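Local atomic coordinates of concanavalin A-like lectin protein kinase family protein (Theobroma cacao, PDB entry 6CTH), a protein that probably transfers phosphate from ATP to serine or threonine residues as the kinase domain of a plant lectin-like receptor, and here binds magnesium and an oxindole inhibitor. Residues Phe5-Leu10 with Arg84-Leu89; Val63-Arg68 with His135-Arg140; Ser101-Phe104 with Leu109-Trp112; Glu240-Ile245 with Cys261-Gly266. All coordinates share one frame; numbering follows the deposited sequence.

How the contacts relate
The two lobes of a protein kinase can be followed through these four contacts. From the N terminus, contact 1 closes a long loop by bringing helix 7-14 onto strand 86-92 of the N-lobe sheet. Contact 2 opens inside that loop and closes beyond it, so the two cross, and it ties helix 54-66 to strand 136-138 of the C-lobe. Contacts 1 and 2 also touch, Leu89 CD2 lying 3.6 Å from Val63 CG2. Contact 3, a short turn after helix 99-103, is nested within contact 2. Contact 4 follows in series, joining the loop after helix 229-238 to helix 256-269, and meets contact 3 where Trp112 CH2 lies 3.7 Å from Leu262 CD2.

Contact 1. Residues Phe5-Leu10 with Arg84-Leu89; sequences FSLNEL and RGELML
Leu10 and Met88 reach toward each other tip to tip, and their meeting is the buried half of an apolar seam. Leu10 CD1 lies 3.6 Å from Met88 CE and also comes near Met88 CB and SD, so one leucine methyl touches several atoms of the thioether chain. A bend at the last torsion of Met88 (chi3 -88°) turns CE onto the leucine, where it also approaches Leu10 CB at 4.0 Å. The second apolar pair lies nearer the surface. Leu7 crosses Glu86 at about a right angle, its CD1 resting on the aliphatic root of the glutamate at 3.6 Å from Glu86 CB and 3.7 Å from Glu86 CG.

These pairs lay helix 7-14, which lies between the edge strand 3-4 and the first strand of the kinase core, 22-25, over one face of the hairpin formed by strands 77-83 and 86-92. Leu87 and Leu89 alternate with Met88 and pack instead on helix 54-66, the kinase alphaC helix, while Leu10 also touches Cys81 and Val45.

Polar bonds define the start of the helix rather than the seam. Ser6 is the N-cap: its OG accepts from Glu9 N at 3.2 Å with an N-H...O angle of 157°, and donates to the anti lone pair of Glu9 OE2 at 3.3 Å. Glu9 OE1 forms a salt bridge with Arg3, so both carboxylate oxygens are engaged and the side chain is held over the first turn. Leu7 N bonds to Glu83 OE1, fixing this turn to the end of strand 77-83.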
loop_
_atom_site.group_PDB
_atom_site.type_symbol
_atom_site.label_atom_id
_atom_site.label_comp_id
_atom_site.label_asym_id
_atom_site.label_seq_id
_atom_site.Cartn_x
_atom_site.Cartn_y
_atom_site.Cartn_z
ATOM N N PHE A 5 21.510 -13.052 8.411
ATOM C CA PHE A 5 22.617 -12.091 8.440
ATOM C C PHE A 5 23.091 -11.891 9.885
ATOM O O PHE A 5 22.289 -11.907 10.840
ATOM C CB PHE A 5 22.199 -10.736 7.868
ATOM C CG PHE A 5 22.004 -10.702 6.362
ATOM C CD1 PHE A 5 20.959 -11.369 5.751
ATOM C CD2 PHE A 5 22.882 -9.983 5.556
ATOM C CE1 PHE A 5 20.796 -11.309 4.371
ATOM C CE2 PHE A 5 22.697 -9.903 4.183
ATOM C CZ PHE A 5 21.661 -10.552 3.598
ATOM N N SER A 6 24.401 -11.718 10.035
ATOM C CA SER A 6 24.964 -11.288 11.299
ATOM C C SER A 6 24.861 -9.760 11.411
ATOM O O SER A 6 24.854 -9.044 10.422
ATOM C CB SER A 6 26.421 -11.745 11.467
ATOM O OG SER A 6 27.321 -10.969 10.687
ATOM N N LEU A 7 24.771 -9.295 12.642
ATOM C CA LEU A 7 24.874 -7.870 12.961
ATOM C C LEU A 7 26.107 -7.228 12.341
ATOM O O LEU A 7 26.017 -6.179 11.746
ATOM C CB LEU A 7 24.899 -7.713 14.468
ATOM C CG LEU A 7 24.499 -6.387 15.085
ATOM C CD1 LEU A 7 23.632 -6.686 16.307
ATOM C CD2 LEU A 7 25.716 -5.543 15.448
ATOM N N ASN A 8 27.268 -7.866 12.479
ATOM C CA ASN A 8 28.511 -7.303 11.925
ATOM C C ASN A 8 28.470 -7.054 10.428
ATOM O O ASN A 8 28.965 -6.036 9.970
ATOM C CB ASN A 8 29.707 -8.228 12.184
ATOM C CG ASN A 8 30.107 -8.266 13.632
ATOM O OD1 ASN A 8 29.357 -7.835 14.512
ATOM N ND2 ASN A 8 31.289 -8.788 13.891
ATOM N N GLU A 9 27.903 -7.982 9.646
ATOM C CA GLU A 9 27.929 -7.756 8.198
ATOM C C GLU A 9 26.958 -6.659 7.781
ATOM O O GLU A 9 27.239 -5.953 6.800
ATOM C CB GLU A 9 27.699 -9.012 7.393
ATOM C CG GLU A 9 26.306 -9.586 7.406
ATOM C CD GLU A 9 26.331 -11.007 6.867
ATOM O OE1 GLU A 9 25.898 -11.223 5.737
ATOM O OE2 GLU A 9 26.945 -11.863 7.556
ATOM N N LEU A 10 25.832 -6.563 8.498
ATOM C CA LEU A 10 24.837 -5.503 8.261
ATOM C C LEU A 10 25.376 -4.137 8.648
ATOM O O LEU A 10 25.204 -3.173 7.893
ATOM C CB LEU A 10 23.495 -5.780 8.984
ATOM C CG LEU A 10 22.727 -6.979 8.388
ATOM C CD1 LEU A 10 21.339 -7.205 9.028
ATOM C CD2 LEU A 10 22.572 -6.767 6.883
ATOM N N ARG A 84 21.736 -10.441 19.665
ATOM C CA ARG A 84 21.790 -9.601 20.871
ATOM C C ARG A 84 20.380 -8.942 21.007
ATOM O O ARG A 84 19.361 -9.655 20.896
ATOM C CB ARG A 84 22.975 -8.613 20.799
ATOM N N GLY A 85 20.299 -7.625 21.205
ATOM C CA GLY A 85 18.999 -6.918 21.201
ATOM C C GLY A 85 18.409 -6.555 19.835
ATOM O O GLY A 85 17.197 -6.313 19.732
ATOM N N GLU A 86 19.259 -6.547 18.799
ATOM C CA GLU A 86 18.967 -5.947 17.494
ATOM C C GLU A 86 18.192 -6.894 16.531
ATOM O O GLU A 86 18.563 -8.041 16.299
ATOM C CB GLU A 86 20.257 -5.463 16.810
ATOM C CG GLU A 86 21.039 -4.367 17.556
ATOM C CD GLU A 86 20.775 -2.968 17.027
ATOM O OE1 GLU A 86 21.714 -2.138 17.032
ATOM O OE2 GLU A 86 19.622 -2.678 16.623
ATOM N N LEU A 87 17.114 -6.370 15.989
ATOM C CA LEU A 87 16.251 -7.087 15.034
ATOM C C LEU A 87 16.329 -6.326 13.711
ATOM O O LEU A 87 16.219 -5.086 13.711
ATOM C CB LEU A 87 14.823 -7.098 15.518
ATOM C CG LEU A 87 14.452 -7.591 16.912
ATOM C CD1 LEU A 87 13.054 -7.136 17.286
ATOM C CD2 LEU A 87 14.553 -9.082 17.010
ATOM N N MET A 88 16.565 -7.046 12.611
ATOM C CA MET A 88 16.678 -6.447 11.272
ATOM C C MET A 88 16.160 -7.307 10.140
ATOM O O MET A 88 16.208 -8.532 10.247
ATOM C CB MET A 88 18.111 -6.102 10.980
ATOM C CG MET A 88 18.553 -5.053 11.988
ATOM S SD MET A 88 19.999 -4.293 11.424
ATOM C CE MET A 88 21.090 -5.476 12.166
ATOM N N LEU A 89 15.715 -6.645 9.063
ATOM C CA LEU A 89 15.086 -7.290 7.917
ATOM C C LEU A 89 15.734 -6.761 6.632
ATOM O O LEU A 89 16.018 -5.550 6.499
ATOM C CB LEU A 89 13.587 -7.021 7.894
ATOM C CG LEU A 89 12.784 -7.476 9.113
ATOM C CD1 LEU A 89 11.502 -6.647 9.268
ATOM C CD2 LEU A 89 12.507 -8.973 8.991
#

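Contact 2. Residues Val63-Arg68 with His135-Arg140; sequences VKIISR and HCVLHR
Ile65 and Val137 form the packed side of this small contact, and Arg68 and His135 its watery one. The two aliphatic side chains slide past each other in opposite directions, with Ile65 CG2 3.9 Å from Val137 CG1. Each of these methyls stands anti to its own backbone nitrogen, which places it against the opposing segment; both residues are buried.

Toward the solvent the fit is looser. The extended chain of Arg68 brings NH1 no closer than 3.8 Å to His135 ND1, with guanidinium and imidazole planes 58° apart. A water fills in: it accepts from Arg68 NH1 at 2.9 Å and lies 2.7 Å from His135 ND1, in the plane and at the edge of both groups. The polar ends are thus linked through solvent.

Beyond Val137 the chain enters the HRD motif of the catalytic loop, His139-Arg140-Asp141, whose aspartate is a magnesium ligand here. His139 and Ile66 both touch Phe160, consistent with the regulatory spine of an assembled kinase. Strand 136-138 pairs antiparallel with strand 164-166, and from that strand Leu165 touches Ile65, Arg68 and Val137, filling the angle between helix 54-66 and the C-lobe.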
loop_
_atom_site.group_PDB
_atom_site.type_symbol
_atom_site.label_atom_id
_atom_site.label_comp_id
_atom_site.label_asym_id
_atom_site.label_seq_id
_atom_site.Cartn_x
_atom_site.Cartn_y
_atom_site.Cartn_z
ATOM N N VAL A 63 8.254 -11.453 9.742
ATOM C CA VAL A 63 8.978 -12.693 9.367
ATOM C C VAL A 63 8.042 -13.866 9.128
ATOM O O VAL A 63 8.218 -14.638 8.147
ATOM C CB VAL A 63 10.039 -13.078 10.402
ATOM C CG1 VAL A 63 10.651 -14.443 10.080
ATOM C CG2 VAL A 63 11.101 -12.026 10.396
ATOM N N LYS A 64 7.068 -14.009 10.026
ATOM C CA LYS A 64 6.109 -15.116 9.987
ATOM C C LYS A 64 5.319 -15.100 8.695
ATOM O O LYS A 64 5.193 -16.125 8.020
ATOM C CB LYS A 64 5.130 -15.011 11.159
ATOM C CG LYS A 64 4.177 -16.207 11.259
ATOM C CD LYS A 64 2.970 -15.861 12.113
ATOM C CE LYS A 64 2.071 -17.076 12.236
ATOM N NZ LYS A 64 0.949 -16.809 13.165
ATOM N N ILE A 65 4.767 -13.926 8.379
ATOM C CA ILE A 65 3.849 -13.787 7.271
ATOM C C ILE A 65 4.623 -13.782 5.939
ATOM O O ILE A 65 4.253 -14.462 4.986
ATOM C CB ILE A 65 3.021 -12.495 7.410
ATOM C CG1 ILE A 65 2.184 -12.454 8.706
ATOM C CG2 ILE A 65 2.125 -12.287 6.194
ATOM C CD1 ILE A 65 1.215 -13.588 8.814
ATOM N N ILE A 66 5.636 -12.932 5.838
ATOM C CA ILE A 66 6.301 -12.727 4.537
ATOM C C ILE A 66 6.991 -13.995 4.018
ATOM O O ILE A 66 7.083 -14.195 2.784
ATOM C CB ILE A 66 7.214 -11.479 4.557
ATOM C CG1 ILE A 66 7.411 -10.936 3.152
ATOM C CG2 ILE A 66 8.558 -11.807 5.213
ATOM C CD1 ILE A 66 8.206 -9.641 3.101
ATOM N N SER A 67 7.394 -14.868 4.958
ATOM C CA SER A 67 7.968 -16.193 4.672
ATOM C C SER A 67 6.998 -17.099 3.910
ATOM O O SER A 67 7.427 -17.973 3.149
ATOM C CB SER A 67 8.448 -16.903 5.969
ATOM O OG SER A 67 7.377 -17.544 6.688
ATOM N N ARG A 68 5.700 -16.890 4.117
ATOM C CA ARG A 68 4.648 -17.654 3.461
ATOM C C ARG A 68 4.161 -17.119 2.119
ATOM O O ARG A 68 3.195 -17.677 1.588
ATOM C CB ARG A 68 3.400 -17.717 4.347
ATOM C CG ARG A 68 3.672 -18.411 5.633
ATOM C CD ARG A 68 2.515 -18.293 6.541
ATOM N NE ARG A 68 2.916 -18.853 7.822
ATOM C CZ ARG A 68 2.343 -19.871 8.445
ATOM N NH1 ARG A 68 1.272 -20.452 7.964
ATOM N NH2 ARG A 68 2.816 -20.223 9.640
ATOM N N HIS A 135 -3.706 -20.090 4.057
ATOM C CA HIS A 135 -4.529 -19.260 4.928
ATOM C C HIS A 135 -4.689 -17.873 4.301
ATOM O O HIS A 135 -3.758 -17.329 3.677
ATOM C CB HIS A 135 -3.899 -19.115 6.303
ATOM C CG HIS A 135 -3.601 -20.429 6.955
ATOM N ND1 HIS A 135 -2.368 -21.035 6.874
ATOM C CD2 HIS A 135 -4.412 -21.304 7.600
ATOM C CE1 HIS A 135 -2.417 -22.210 7.481
ATOM N NE2 HIS A 135 -3.650 -22.403 7.918
ATOM N N CYS A 136 -5.858 -17.302 4.505
ATOM C CA CYS A 136 -6.106 -15.903 4.132
ATOM C C CYS A 136 -5.133 -15.049 4.975
ATOM O O CYS A 136 -4.912 -15.338 6.151
ATOM C CB CYS A 136 -7.541 -15.541 4.438
ATOM S SG CYS A 136 -7.929 -13.773 4.285
ATOM N N VAL A 137 -4.562 -14.022 4.346
ATOM C CA VAL A 137 -3.724 -13.035 5.015
ATOM C C VAL A 137 -4.456 -11.704 4.897
ATOM O O VAL A 137 -4.787 -11.262 3.805
ATOM C CB VAL A 137 -2.361 -12.932 4.369
ATOM C CG1 VAL A 137 -1.541 -11.792 4.948
ATOM C CG2 VAL A 137 -1.622 -14.240 4.582
ATOM N N LEU A 138 -4.692 -11.079 6.037
ATOM C CA LEU A 138 -5.268 -9.736 6.051
ATOM C C LEU A 138 -4.102 -8.833 6.299
ATOM O O LEU A 138 -3.353 -9.050 7.242
ATOM C CB LEU A 138 -6.283 -9.593 7.180
ATOM C CG LEU A 138 -7.464 -10.533 7.098
ATOM C CD1 LEU A 138 -8.408 -10.262 8.257
ATOM C CD2 LEU A 138 -8.192 -10.355 5.796
ATOM N N HIS A 139 -3.892 -7.883 5.404
ATOM C CA HIS A 139 -2.710 -7.021 5.436
ATOM C C HIS A 139 -2.769 -5.965 6.554
ATOM O O HIS A 139 -1.783 -5.775 7.322
ATOM C CB HIS A 139 -2.567 -6.350 4.067
ATOM C CG HIS A 139 -1.329 -5.534 3.924
ATOM N ND1 HIS A 139 -1.173 -4.276 4.526
ATOM C CD2 HIS A 139 -0.156 -5.811 3.305
ATOM C CE1 HIS A 139 0.038 -3.817 4.233
ATOM N NE2 HIS A 139 0.683 -4.740 3.515
ATOM N N ARG A 140 -3.876 -5.241 6.585
ATOM C CA ARG A 140 -4.166 -4.272 7.632
ATOM C C ARG A 140 -3.454 -2.931 7.542
ATOM O O ARG A 140 -3.680 -2.062 8.373
ATOM C CB ARG A 140 -4.000 -4.908 9.009
ATOM C CG ARG A 140 -5.002 -6.019 9.255
ATOM C CD ARG A 140 -4.826 -6.653 10.616
ATOM N NE ARG A 140 -5.228 -5.754 11.686
ATOM C CZ ARG A 140 -4.528 -5.553 12.795
ATOM N NH1 ARG A 140 -3.382 -6.185 12.983
ATOM N NH2 ARG A 140 -4.974 -4.717 13.716
HETATM O O HOH W 1 -0.239 -20.197 5.536
#

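Contact 3. Residues Ser101-Phe104 with Leu109-Trp112; sequences SHIF and LLTW
Leu110 turns back onto His102 and Ile103 in the connection between helix 99-103, the kinase alphaD helix, and helix 112-132, the long alphaE helix of the C-lobe. The apolar contacts all converge on its branched end. Leu110 CD1 lies 3.8 Å from Ile103 CG2 and 3.9 Å from His102 CB, so this methyl is lodged where two successive helix residues diverge. The leucine crosses the histidine at about a right angle, and its other methyl, CD2, comes within 4.1 Å of His102 ND1, oblique to the imidazole ring. Phe153 and Ile118 also touch Leu110, and His102, Ile103 and Leu110 are all buried.

Hydrogen bonds set the ring and the turn. His102, whose side chain is about 8 Å from the bound inhibitor, bonds through ND1 to Ser108 OG and through NE2 to Asn96 O; held at both nitrogens, the imidazole is restrained in its rotation. Where the two backbones run close, a water bridges them, accepting from Leu110 N at 3.0 Å and giving at most a weak bond, also 3.0 Å long, to His102 O, where other acceptors compete for its protons.

At the far end Thr111 OG1 caps helix 112-132 at Val114 N, and Trp112 NE1 bonds to Gln258. On the other side of the cluster, Ile103 CG1 stands between the backbone nitrogen and carbonyl carbon (chi1 62°), which takes it away from Leu110, leaves CG2 to meet the leucine and puts CD1 3.4 Å above one face of the Phe104 ring, offset toward the rim.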
loop_
_atom_site.group_PDB
_atom_site.type_symbol
_atom_site.label_atom_id
_atom_site.label_comp_id
_atom_site.label_asym_id
_atom_site.label_seq_id
_atom_site.Cartn_x
_atom_site.Cartn_y
_atom_site.Cartn_z
ATOM N N SER A 101 6.062 8.688 -3.050
ATOM C CA SER A 101 7.098 9.625 -3.498
ATOM C C SER A 101 6.840 10.106 -4.894
ATOM O O SER A 101 7.171 11.245 -5.214
ATOM C CB SER A 101 8.469 9.014 -3.426
ATOM O OG SER A 101 8.777 8.789 -2.074
ATOM N N HIS A 102 6.154 9.313 -5.703
ATOM C CA HIS A 102 5.802 9.719 -7.084
ATOM C C HIS A 102 4.477 10.400 -7.170
ATOM O O HIS A 102 4.376 11.520 -7.688
ATOM C CB HIS A 102 5.815 8.527 -8.008
ATOM C CG HIS A 102 7.162 7.908 -8.126
ATOM N ND1 HIS A 102 7.959 8.098 -9.228
ATOM C CD2 HIS A 102 7.826 7.055 -7.321
ATOM C CE1 HIS A 102 9.058 7.385 -9.099
ATOM N NE2 HIS A 102 9.015 6.758 -7.941
ATOM N N ILE A 103 3.467 9.801 -6.579
ATOM C CA ILE A 103 2.133 10.374 -6.734
ATOM C C ILE A 103 1.875 11.625 -5.913
ATOM O O ILE A 103 1.101 12.480 -6.360
ATOM C CB ILE A 103 1.014 9.356 -6.514
ATOM C CG1 ILE A 103 1.009 8.779 -5.098
ATOM C CG2 ILE A 103 1.071 8.285 -7.590
ATOM C CD1 ILE A 103 -0.353 8.171 -4.813
ATOM N N PHE A 104 2.445 11.727 -4.717
ATOM C CA PHE A 104 2.233 12.945 -3.888
ATOM C C PHE A 104 3.415 13.916 -3.916
ATOM O O PHE A 104 3.192 15.145 -3.945
ATOM C CB PHE A 104 1.899 12.608 -2.430
ATOM C CG PHE A 104 0.783 11.603 -2.268
ATOM C CD1 PHE A 104 -0.418 11.747 -2.961
ATOM C CD2 PHE A 104 0.909 10.551 -1.374
ATOM C CE1 PHE A 104 -1.419 10.828 -2.794
ATOM C CE2 PHE A 104 -0.135 9.630 -1.198
ATOM C CZ PHE A 104 -1.272 9.786 -1.906
ATOM N N LEU A 109 6.361 12.074 -12.711
ATOM C CA LEU A 109 4.960 12.125 -13.089
ATOM C C LEU A 109 4.641 10.751 -13.604
ATOM O O LEU A 109 5.201 10.333 -14.619
ATOM C CB LEU A 109 4.691 13.146 -14.205
ATOM C CG LEU A 109 3.251 13.207 -14.738
ATOM C CD1 LEU A 109 2.258 13.463 -13.604
ATOM C CD2 LEU A 109 3.086 14.253 -15.830
ATOM N N LEU A 110 3.752 10.055 -12.909
ATOM C CA LEU A 110 3.296 8.745 -13.360
ATOM C C LEU A 110 2.240 8.924 -14.431
ATOM O O LEU A 110 1.231 9.573 -14.185
ATOM C CB LEU A 110 2.763 7.908 -12.182
ATOM C CG LEU A 110 3.854 7.452 -11.177
ATOM C CD1 LEU A 110 3.277 6.530 -10.125
ATOM C CD2 LEU A 110 5.030 6.749 -11.816
ATOM N N THR A 111 2.460 8.347 -15.610
ATOM C CA THR A 111 1.467 8.387 -16.695
ATOM C C THR A 111 0.187 7.660 -16.270
ATOM O O THR A 111 0.199 6.828 -15.332
ATOM C CB THR A 111 1.936 7.704 -17.997
ATOM O OG1 THR A 111 2.109 6.292 -17.779
ATOM C CG2 THR A 111 3.264 8.302 -18.541
ATOM N N TRP A 112 -0.902 7.972 -16.965
ATOM C CA TRP A 112 -2.162 7.298 -16.749
ATOM C C TRP A 112 -1.990 5.782 -16.918
ATOM O O TRP A 112 -2.496 5.016 -16.089
ATOM C CB TRP A 112 -3.289 7.793 -17.653
ATOM C CG TRP A 112 -4.469 6.978 -17.380
ATOM C CD1 TRP A 112 -4.927 5.938 -18.120
ATOM C CD2 TRP A 112 -5.275 7.038 -16.206
ATOM N NE1 TRP A 112 -5.992 5.359 -17.490
ATOM C CE2 TRP A 112 -6.208 6.004 -16.297
ATOM C CE3 TRP A 112 -5.275 7.843 -15.072
ATOM C CZ2 TRP A 112 -7.182 5.793 -15.318
ATOM C CZ3 TRP A 112 -6.250 7.628 -14.085
ATOM C CH2 TRP A 112 -7.171 6.590 -14.220
HETATM O O HOH W 2 2.812 10.952 -10.199
#

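Contact 4. Residues Glu240-Ile245 with Cys261-Gly266; sequences ERILDI and CLVMVG
In the helical C-lobe of the kinase, the turn that follows helix 229-238 rests on helix 256-269 through Ile242 and Ile245, which meet Val263 and Met264. Val263 CG2 is the shared point: it lies 3.9 Å from Ile245 CG2 and 4.2 Å from Ile242 CG2. Ile242 CD1 extends further, to a looser approach of 4.5 Å from Met264 CG. With Ile245 CG2 opposite the backbone nitrogen, this methyl is the branch that reaches the valine; the two side chains cross obliquely.

The turn is shaped by a Schellman motif that ends helix 229-238, with Glu240 at C-prime: Arg241 N bonds to Ser236 O and Glu240 N to Tyr237 O. The chain then coils with helical backbone angles, Ile245 N bonding to Ile242 O at 2.8 Å, which sets the two isoleucines on the same side.

Away from the apolar side, a salt bridge braces this turn. Arg241 NE donates to Asp244 OD2 at 2.8 Å, arriving nearly along the C-O axis, though the oxygen lies 25° out of the guanidinium plane; a second bond from Arg241 NH2 is weak. From helix 229-238, Tyr237 touches Ile242, Trp232 touches Ile245 and Val233 touches Val263.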
loop_
_atom_site.group_PDB
_atom_site.type_symbol
_atom_site.label_atom_id
_atom_site.label_comp_id
_atom_site.label_asym_id
_atom_site.label_seq_id
_atom_site.Cartn_x
_atom_site.Cartn_y
_atom_site.Cartn_z
ATOM N N GLU A 240 -21.935 14.218 -11.548
ATOM C CA GLU A 240 -21.363 13.840 -12.873
ATOM C C GLU A 240 -20.099 14.621 -13.272
ATOM O O GLU A 240 -19.952 15.034 -14.419
ATOM C CB GLU A 240 -22.434 13.891 -13.987
ATOM C CG GLU A 240 -23.572 12.881 -13.849
ATOM C CD GLU A 240 -24.717 13.350 -12.945
ATOM O OE1 GLU A 240 -24.609 14.462 -12.361
ATOM O OE2 GLU A 240 -25.726 12.613 -12.815
ATOM N N ARG A 241 -19.196 14.796 -12.302
ATOM C CA ARG A 241 -17.929 15.507 -12.459
ATOM C C ARG A 241 -16.711 14.570 -12.286
ATOM O O ARG A 241 -15.698 14.954 -11.722
ATOM C CB ARG A 241 -17.838 16.609 -11.406
ATOM C CG ARG A 241 -18.936 17.675 -11.445
ATOM C CD ARG A 241 -19.260 18.203 -12.848
ATOM N NE ARG A 241 -18.149 18.991 -13.420
ATOM C CZ ARG A 241 -18.112 19.473 -14.669
ATOM N NH1 ARG A 241 -19.119 19.260 -15.524
ATOM N NH2 ARG A 241 -17.055 20.167 -15.071
ATOM N N ILE A 242 -16.803 13.359 -12.807
ATOM C CA ILE A 242 -15.674 12.407 -12.696
ATOM C C ILE A 242 -14.390 12.987 -13.291
ATOM O O ILE A 242 -13.333 12.921 -12.669
ATOM C CB ILE A 242 -16.043 11.035 -13.247
ATOM C CG1 ILE A 242 -17.038 10.393 -12.275
ATOM C CG2 ILE A 242 -14.802 10.158 -13.384
ATOM C CD1 ILE A 242 -17.458 8.984 -12.620
ATOM N N LEU A 243 -14.494 13.712 -14.389
ATOM C CA LEU A 243 -13.299 14.259 -15.017
ATOM C C LEU A 243 -12.531 15.163 -14.062
ATOM O O LEU A 243 -11.310 15.191 -14.090
ATOM C CB LEU A 243 -13.639 15.010 -16.298
ATOM C CG LEU A 243 -14.111 14.184 -17.489
ATOM C CD1 LEU A 243 -14.031 15.024 -18.750
ATOM C CD2 LEU A 243 -13.274 12.927 -17.643
ATOM N N ASP A 244 -13.238 15.932 -13.250
ATOM C CA ASP A 244 -12.579 16.805 -12.254
ATOM C C ASP A 244 -11.697 16.068 -11.224
ATOM O O ASP A 244 -10.867 16.702 -10.561
ATOM C CB ASP A 244 -13.620 17.612 -11.455
ATOM C CG ASP A 244 -14.244 18.735 -12.256
ATOM O OD1 ASP A 244 -13.524 19.710 -12.559
ATOM O OD2 ASP A 244 -15.458 18.658 -12.560
ATOM N N ILE A 245 -11.942 14.783 -11.038
ATOM C CA ILE A 245 -11.168 13.969 -10.118
ATOM C C ILE A 245 -9.708 13.756 -10.518
ATOM O O ILE A 245 -8.827 13.700 -9.679
ATOM C CB ILE A 245 -11.822 12.594 -9.929
ATOM C CG1 ILE A 245 -13.266 12.762 -9.481
ATOM C CG2 ILE A 245 -11.042 11.766 -8.926
ATOM C CD1 ILE A 245 -13.397 13.468 -8.158
ATOM N N CYS A 261 -13.816 4.084 -14.509
ATOM C CA CYS A 261 -13.829 2.759 -13.929
ATOM C C CYS A 261 -13.068 2.754 -12.619
ATOM O O CYS A 261 -13.548 2.207 -11.635
ATOM C CB CYS A 261 -13.219 1.777 -14.893
ATOM S SG CYS A 261 -13.410 0.086 -14.309
ATOM N N LEU A 262 -11.900 3.376 -12.628
ATOM C CA LEU A 262 -11.064 3.486 -11.423
ATOM C C LEU A 262 -11.777 4.212 -10.318
ATOM O O LEU A 262 -11.767 3.757 -9.188
ATOM C CB LEU A 262 -9.710 4.131 -11.729
ATOM C CG LEU A 262 -8.702 4.186 -10.565
ATOM C CD1 LEU A 262 -8.435 2.814 -9.980
ATOM C CD2 LEU A 262 -7.378 4.782 -11.015
ATOM N N VAL A 263 -12.421 5.341 -10.634
ATOM C CA VAL A 263 -13.138 6.091 -9.614
ATOM C C VAL A 263 -14.302 5.310 -9.052
ATOM O O VAL A 263 -14.483 5.281 -7.854
ATOM C CB VAL A 263 -13.612 7.473 -10.162
ATOM C CG1 VAL A 263 -14.595 8.138 -9.223
ATOM C CG2 VAL A 263 -12.416 8.387 -10.367
ATOM N N MET A 264 -15.122 4.698 -9.907
ATOM C CA MET A 264 -16.272 3.971 -9.396
ATOM C C MET A 264 -15.868 2.728 -8.587
ATOM O O MET A 264 -16.493 2.411 -7.573
ATOM C CB MET A 264 -17.311 3.660 -10.515
ATOM C CG MET A 264 -18.140 4.902 -10.948
ATOM S SD MET A 264 -18.976 4.383 -12.453
ATOM C CE MET A 264 -20.438 3.681 -11.697
ATOM N N VAL A 265 -14.829 2.025 -9.023
ATOM C CA VAL A 265 -14.255 0.913 -8.244
ATOM C C VAL A 265 -13.750 1.437 -6.899
ATOM O O VAL A 265 -14.022 0.845 -5.871
ATOM C CB VAL A 265 -13.125 0.228 -9.044
ATOM C CG1 VAL A 265 -12.197 -0.584 -8.158
ATOM C CG2 VAL A 265 -13.738 -0.605 -10.172
ATOM N N GLY A 266 -13.043 2.551 -6.910
ATOM C CA GLY A 266 -12.564 3.121 -5.653
ATOM C C GLY A 266 -13.660 3.417 -4.641
ATOM O O GLY A 266 -13.551 3.097 -3.460
#